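Local coordinates for A1 protein (Enterobacteria phage Qbeta, PDB 3RLK) that is a minor capsid component of the phage, a coat protein extended by stop-codon read-through, and is probably needed for infection of the host, at residues T74-W79 against A185-P190; C30-W35 against Y150-V155. All coordinates share one frame; numbering follows the deposited sequence.

Contact 1 (T74-W79 against A185-P190); sequences TKWRDW and AVIVVP
Trp76 carries its side of this contact alone, bringing the indole up to two aliphatic side chains, Val189 and Ile187. Val189 meets it with one methyl: CG2 lies 3.9 Å from Trp76 NE1 and 4.1 Å from CZ2, beside the NE1-CE2-CZ2 side of the indole. The approach is oblique to the ring. Val189 presents this methyl because chi1 of 60° puts CG1 between the backbone N and the carbonyl carbon and leaves CG2 anti to N. The two side chains run past one another in opposite directions. Further along the ring, Ile187 CD1 comes to 4.3 Å from Trp76 CH2, also obliquely; chi2 of 174° stretches the isoleucine out so that its terminal methyl makes the approach. The backbones stay well apart, 10.3 Å between the CA atoms of Trp76 and Val189, and side chains bridge the interval by apolar packing.

What is being covered here is one side of the smaller, three-stranded antiparallel sheet of the read-through domain, made of strands 96-98, 154-159 and 183-188. Ile187 and Val189, two residues apart, both point toward the loop that holds 74-79. Trp76 reaches across that sheet, touching Asp98 and Val155 as well as the pair on 185-190.

The indole's polar edge is not left to the valine methyl: NE1 donates to the backbone O of Arg89, which restrains the ring's rotation. Just after the tryptophan, the Asp98 carboxylate receives the amides of Arg77 and Asp78, and the backbone O of the same aspartate takes the NE1 of Trp79. Within the loop, Arg77 CB sits 3.3 Å above one face of the Trp79 ring, offset toward its rim.

Contact 2 (C30-W35 against Y150-V155); sequences CPFAIW and YHADGV
The Phe32 ring meets Ala152 and Gly154 obliquely, with the end of the ring farthest from its own backbone. Ala152 CB lies 3.8 Å from CE1 and 3.9 Å from CZ, so the methyl straddles that ring bond. Gly154 meets the next ring bond, its CA 4.0 Å from both CZ and CE2. With no side chain on Gly154, the phenyl ring can settle close to the backbone where the strand begins. Phe32 gets there with CG anti to its carbonyl carbon, chi1 -62°. Around the same ring, Val186 and Val188 of strand 183-188 and Cys142 of strand 140-143 also touch the Phe32 side chain, so that residues from both sheets gather on it.

Between the two contact residues, Asp153 adopts a left-handed backbone conformation, and its side chain leads away from Phe32 to a hydrogen bond between OD1 and the Tyr85 hydroxyl. This is apolar packing that joins the loop ahead of strand 34-38, in the curled mixed sheet that probably forms the beta-barrel, to the turn entering strand 154-159 of the separate three-stranded sheet.

Following the chain from the N terminus, the segments come in the order 30-35, 74-79, 150-155, 185-190, so the two contacts cross. Contact 2 closes a loop of 114 residues, and contact 1, opening inside it, closes one of 105 that runs on beyond it. They meet at the antiparallel pairing of strands 154-159 and 183-188, where Ile187 N lies 2.8 Å from Val155 O; a second probable hydrogen bond, Val189 N to Asp153 O at 3.1 Å, carries it just past their ends. Consecutive side chains of 186-189 alternate between loops 30-35 and 74-79. The approach to strand 34-38 of the mixed sheet and the loop after strand 71-72 are both tied to the three-stranded sheet.

Contact 1 (T74-W79 against A185-P190)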
loop_
_atom_site.group_PDB
_atom_site.type_symbol
_atom_site.label_atom_id
_atom_site.label_comp_id
_atom_site.label_asym_id
_atom_site.label_seq_id
_atom_site.Cartn_x
_atom_site.Cartn_y
_atom_site.Cartn_z
ATOM N N THR A 74 -16.896 0.271 9.277
ATOM C CA THR A 74 -17.221 -0.348 8.005
ATOM C C THR A 74 -16.303 -1.572 7.706
ATOM O O THR A 74 -15.269 -1.766 8.377
ATOM C CB THR A 74 -17.185 0.694 6.891
ATOM O OG1 THR A 74 -15.824 1.056 6.626
ATOM C CG2 THR A 74 -18.003 1.950 7.261
ATOM N N LYS A 75 -16.677 -2.399 6.731
ATOM C CA LYS A 75 -15.891 -3.599 6.516
ATOM C C LYS A 75 -14.611 -3.362 5.668
ATOM O O LYS A 75 -14.659 -2.653 4.692
ATOM C CB LYS A 75 -16.764 -4.756 6.042
ATOM C CG LYS A 75 -17.299 -4.749 4.689
ATOM C CD LYS A 75 -18.036 -6.122 4.580
ATOM C CE LYS A 75 -18.652 -6.456 3.201
ATOM N NZ LYS A 75 -19.798 -7.406 3.399
ATOM N N TRP A 76 -13.489 -3.983 6.043
ATOM C CA TRP A 76 -12.333 -3.999 5.161
ATOM C C TRP A 76 -12.661 -4.918 3.982
ATOM O O TRP A 76 -13.433 -5.898 4.164
ATOM C CB TRP A 76 -11.132 -4.630 5.897
ATOM C CG TRP A 76 -10.732 -3.836 7.044
ATOM C CD1 TRP A 76 -10.968 -4.126 8.397
ATOM C CD2 TRP A 76 -9.972 -2.648 7.008
ATOM N NE1 TRP A 76 -10.429 -3.138 9.170
ATOM C CE2 TRP A 76 -9.821 -2.204 8.359
ATOM C CE3 TRP A 76 -9.430 -1.876 5.972
ATOM C CZ2 TRP A 76 -9.099 -1.059 8.691
ATOM C CZ3 TRP A 76 -8.722 -0.707 6.296
ATOM C CH2 TRP A 76 -8.570 -0.303 7.646
ATOM N N ARG A 77 -12.069 -4.641 2.800
ATOM C CA ARG A 77 -12.163 -5.542 1.641
ATOM C C ARG A 77 -11.566 -6.918 1.995
ATOM O O ARG A 77 -12.103 -7.912 1.576
ATOM C CB ARG A 77 -11.458 -4.945 0.384
ATOM C CG ARG A 77 -12.253 -3.903 -0.358
ATOM C CD ARG A 77 -13.348 -4.529 -1.204
ATOM N NE ARG A 77 -13.902 -3.495 -2.069
ATOM C CZ ARG A 77 -14.907 -2.708 -1.705
ATOM N NH1 ARG A 77 -15.439 -2.877 -0.492
ATOM N NH2 ARG A 77 -15.387 -1.764 -2.526
ATOM N N ASP A 78 -10.428 -6.937 2.719
ATOM C CA ASP A 78 -9.762 -8.175 3.169
ATOM C C ASP A 78 -9.551 -9.087 1.958
ATOM O O ASP A 78 -9.905 -10.231 1.978
ATOM C CB ASP A 78 -10.583 -8.837 4.334
ATOM C CG ASP A 78 -9.806 -9.991 5.016
ATOM O OD1 ASP A 78 -8.539 -10.060 4.927
ATOM O OD2 ASP A 78 -10.446 -10.860 5.600
ATOM N N TRP A 79 -8.944 -8.519 0.901
ATOM C CA TRP A 79 -8.811 -9.150 -0.409
ATOM C C TRP A 79 -8.185 -10.541 -0.328
ATOM O O TRP A 79 -8.659 -11.491 -0.997
ATOM C CB TRP A 79 -7.910 -8.239 -1.262
ATOM C CG TRP A 79 -8.364 -6.790 -1.490
ATOM C CD1 TRP A 79 -7.989 -5.648 -0.780
ATOM C CD2 TRP A 79 -9.304 -6.354 -2.467
ATOM N NE1 TRP A 79 -8.588 -4.534 -1.318
ATOM C CE2 TRP A 79 -9.412 -4.933 -2.350
ATOM C CE3 TRP A 79 -10.055 -7.026 -3.475
ATOM C CZ2 TRP A 79 -10.265 -4.154 -3.198
ATOM C CZ3 TRP A 79 -10.892 -6.262 -4.329
ATOM C CH2 TRP A 79 -10.963 -4.819 -4.199
ATOM N N ALA A 185 -1.384 5.284 4.257
ATOM C CA ALA A 185 -0.612 4.748 5.396
ATOM C C ALA A 185 -0.553 3.226 5.381
ATOM O O ALA A 185 -1.337 2.569 4.678
ATOM C CB ALA A 185 -1.173 5.243 6.738
ATOM N N VAL A 186 0.403 2.660 6.137
ATOM C CA VAL A 186 0.451 1.202 6.346
ATOM C C VAL A 186 0.266 1.097 7.843
ATOM O O VAL A 186 0.975 1.802 8.658
ATOM C CB VAL A 186 1.849 0.540 5.951
ATOM C CG1 VAL A 186 1.903 -0.925 6.476
ATOM C CG2 VAL A 186 2.070 0.518 4.452
ATOM N N ILE A 187 -0.683 0.247 8.259
ATOM C CA ILE A 187 -0.977 0.116 9.693
ATOM C C ILE A 187 -0.941 -1.338 10.132
ATOM O O ILE A 187 -1.005 -2.249 9.284
ATOM C CB ILE A 187 -2.403 0.741 10.095
ATOM C CG1 ILE A 187 -3.499 -0.056 9.369
ATOM C CG2 ILE A 187 -2.496 2.196 9.594
ATOM C CD1 ILE A 187 -4.962 0.359 9.795
ATOM N N VAL A 188 -0.904 -1.514 11.455
ATOM C CA VAL A 188 -1.325 -2.771 12.073
ATOM C C VAL A 188 -2.788 -2.600 12.601
ATOM O O VAL A 188 -3.052 -1.786 13.483
ATOM C CB VAL A 188 -0.331 -3.257 13.157
ATOM C CG1 VAL A 188 -0.925 -4.486 13.878
ATOM C CG2 VAL A 188 1.061 -3.703 12.534
ATOM N N VAL A 189 -3.762 -3.286 11.982
ATOM C CA VAL A 189 -5.157 -3.073 12.431
ATOM C C VAL A 189 -5.376 -3.690 13.830
ATOM O O VAL A 189 -5.129 -4.885 14.030
ATOM C CB VAL A 189 -6.189 -3.540 11.392
ATOM C CG1 VAL A 189 -6.037 -5.028 11.098
ATOM C CG2 VAL A 189 -7.629 -3.183 11.813
ATOM N N PRO A 190 -5.844 -2.891 14.799
ATOM C CA PRO A 190 -6.138 -3.466 16.164
ATOM C C PRO A 190 -7.213 -4.532 16.170
ATOM O O PRO A 190 -8.215 -4.439 15.451
ATOM C CB PRO A 190 -6.668 -2.283 16.969
ATOM C CG PRO A 190 -6.213 -1.056 16.164
ATOM C CD PRO A 190 -6.263 -1.487 14.706
#

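Contact 2 (C30-W35 against Y150-V155)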
loop_
_atom_site.group_PDB
_atom_site.type_symbol
_atom_site.label_atom_id
_atom_site.label_comp_id
_atom_site.label_asym_id
_atom_site.label_seq_id
_atom_site.Cartn_x
_atom_site.Cartn_y
_atom_site.Cartn_z
ATOM N N CYS A 30 5.104 4.274 11.020
ATOM C CA CYS A 30 4.979 3.073 10.219
ATOM C C CYS A 30 5.487 1.886 11.047
ATOM O O CYS A 30 6.622 1.909 11.557
ATOM C CB CYS A 30 5.811 3.184 8.951
ATOM S SG CYS A 30 5.520 1.807 7.877
ATOM N N PRO A 31 4.650 0.883 11.254
ATOM C CA PRO A 31 4.959 -0.157 12.203
ATOM C C PRO A 31 5.817 -1.299 11.656
ATOM O O PRO A 31 6.090 -2.255 12.363
ATOM C CB PRO A 31 3.566 -0.670 12.596
ATOM C CG PRO A 31 2.724 -0.413 11.494
ATOM C CD PRO A 31 3.306 0.674 10.640
ATOM N N PHE A 32 6.260 -1.196 10.414
ATOM C CA PHE A 32 7.176 -2.152 9.831
ATOM C C PHE A 32 8.419 -1.432 9.398
ATOM O O PHE A 32 8.414 -0.184 9.309
ATOM C CB PHE A 32 6.534 -2.840 8.626
ATOM C CG PHE A 32 5.312 -3.632 8.994
ATOM C CD1 PHE A 32 5.428 -4.866 9.610
ATOM C CD2 PHE A 32 4.033 -3.098 8.772
ATOM C CE1 PHE A 32 4.291 -5.586 10.032
ATOM C CE2 PHE A 32 2.899 -3.777 9.192
ATOM C CZ PHE A 32 3.032 -5.064 9.801
ATOM N N ALA A 33 9.494 -2.209 9.215
ATOM C CA ALA A 33 10.747 -1.646 8.774
ATOM C C ALA A 33 10.531 -0.907 7.459
ATOM O O ALA A 33 9.769 -1.334 6.527
ATOM C CB ALA A 33 11.785 -2.739 8.588
ATOM N N ILE A 34 11.210 0.223 7.347
ATOM C CA ILE A 34 11.210 0.972 6.078
ATOM C C ILE A 34 12.645 1.108 5.430
ATOM O O ILE A 34 13.615 1.020 6.167
ATOM C CB ILE A 34 10.510 2.293 6.213
ATOM C CG1 ILE A 34 11.200 3.165 7.264
ATOM C CG2 ILE A 34 8.999 2.084 6.535
ATOM C CD1 ILE A 34 10.849 4.714 7.038
ATOM N N TRP A 35 12.703 1.325 4.083
ATOM C CA TRP A 35 13.928 1.045 3.319
ATOM C C TRP A 35 14.083 2.061 2.241
ATOM O O TRP A 35 13.097 2.678 1.843
ATOM C CB TRP A 35 13.804 -0.304 2.615
ATOM C CG TRP A 35 13.503 -1.393 3.598
ATOM C CD1 TRP A 35 12.242 -1.748 4.083
ATOM C CD2 TRP A 35 14.459 -2.229 4.265
ATOM N NE1 TRP A 35 12.386 -2.781 4.987
ATOM C CE2 TRP A 35 13.726 -3.097 5.099
ATOM C CE3 TRP A 35 15.887 -2.372 4.186
ATOM C CZ2 TRP A 35 14.350 -4.093 5.862
ATOM C CZ3 TRP A 35 16.500 -3.375 4.959
ATOM C CH2 TRP A 35 15.742 -4.187 5.804
ATOM N N TYR A 150 2.513 -13.908 8.644
ATOM C CA TYR A 150 1.628 -14.591 9.575
ATOM C C TYR A 150 1.541 -13.776 10.852
ATOM O O TYR A 150 2.567 -13.409 11.441
ATOM C CB TYR A 150 2.172 -15.987 9.823
ATOM C CG TYR A 150 1.301 -16.867 10.670
ATOM C CD1 TYR A 150 0.067 -17.326 10.200
ATOM C CD2 TYR A 150 1.741 -17.288 11.942
ATOM C CE1 TYR A 150 -0.721 -18.167 10.991
ATOM C CE2 TYR A 150 0.986 -18.103 12.713
ATOM C CZ TYR A 150 -0.241 -18.559 12.253
ATOM O OH TYR A 150 -0.943 -19.408 13.091
ATOM N N HIS A 151 0.306 -13.419 11.219
ATOM C CA HIS A 151 0.032 -12.599 12.436
ATOM C C HIS A 151 0.510 -11.149 12.465
ATOM O O HIS A 151 0.401 -10.501 13.529
ATOM C CB HIS A 151 0.464 -13.293 13.746
ATOM C CG HIS A 151 -0.489 -14.386 14.185
ATOM N ND1 HIS A 151 -0.071 -15.523 14.843
ATOM C CD2 HIS A 151 -1.835 -14.533 13.999
ATOM C CE1 HIS A 151 -1.117 -16.305 15.081
ATOM N NE2 HIS A 151 -2.194 -15.739 14.563
ATOM N N ALA A 152 1.050 -10.634 11.361
ATOM C CA ALA A 152 1.471 -9.208 11.354
ATOM C C ALA A 152 0.249 -8.266 11.380
ATOM O O ALA A 152 0.327 -7.122 11.899
ATOM C CB ALA A 152 2.306 -8.848 10.104
ATOM N N ASP A 153 -0.850 -8.781 10.847
ATOM C CA ASP A 153 -2.106 -8.033 10.713
ATOM C C ASP A 153 -1.893 -6.640 10.044
ATOM O O ASP A 153 -2.511 -5.612 10.433
ATOM C CB ASP A 153 -2.735 -7.804 12.073
ATOM C CG ASP A 153 -3.142 -9.092 12.748
ATOM O OD1 ASP A 153 -3.277 -10.118 12.039
ATOM O OD2 ASP A 153 -3.313 -8.990 13.979
ATOM N N GLY A 154 -1.003 -6.620 9.061
ATOM C CA GLY A 154 -0.661 -5.375 8.349
ATOM C C GLY A 154 -1.703 -5.048 7.313
ATOM O O GLY A 154 -2.199 -5.950 6.611
ATOM N N VAL A 155 -2.059 -3.760 7.212
ATOM C CA VAL A 155 -2.949 -3.275 6.172
ATOM C C VAL A 155 -2.354 -2.020 5.482
ATOM O O VAL A 155 -1.834 -1.078 6.137
ATOM C CB VAL A 155 -4.306 -2.906 6.842
ATOM C CG1 VAL A 155 -5.341 -2.424 5.845
ATOM C CG2 VAL A 155 -4.825 -4.089 7.582
#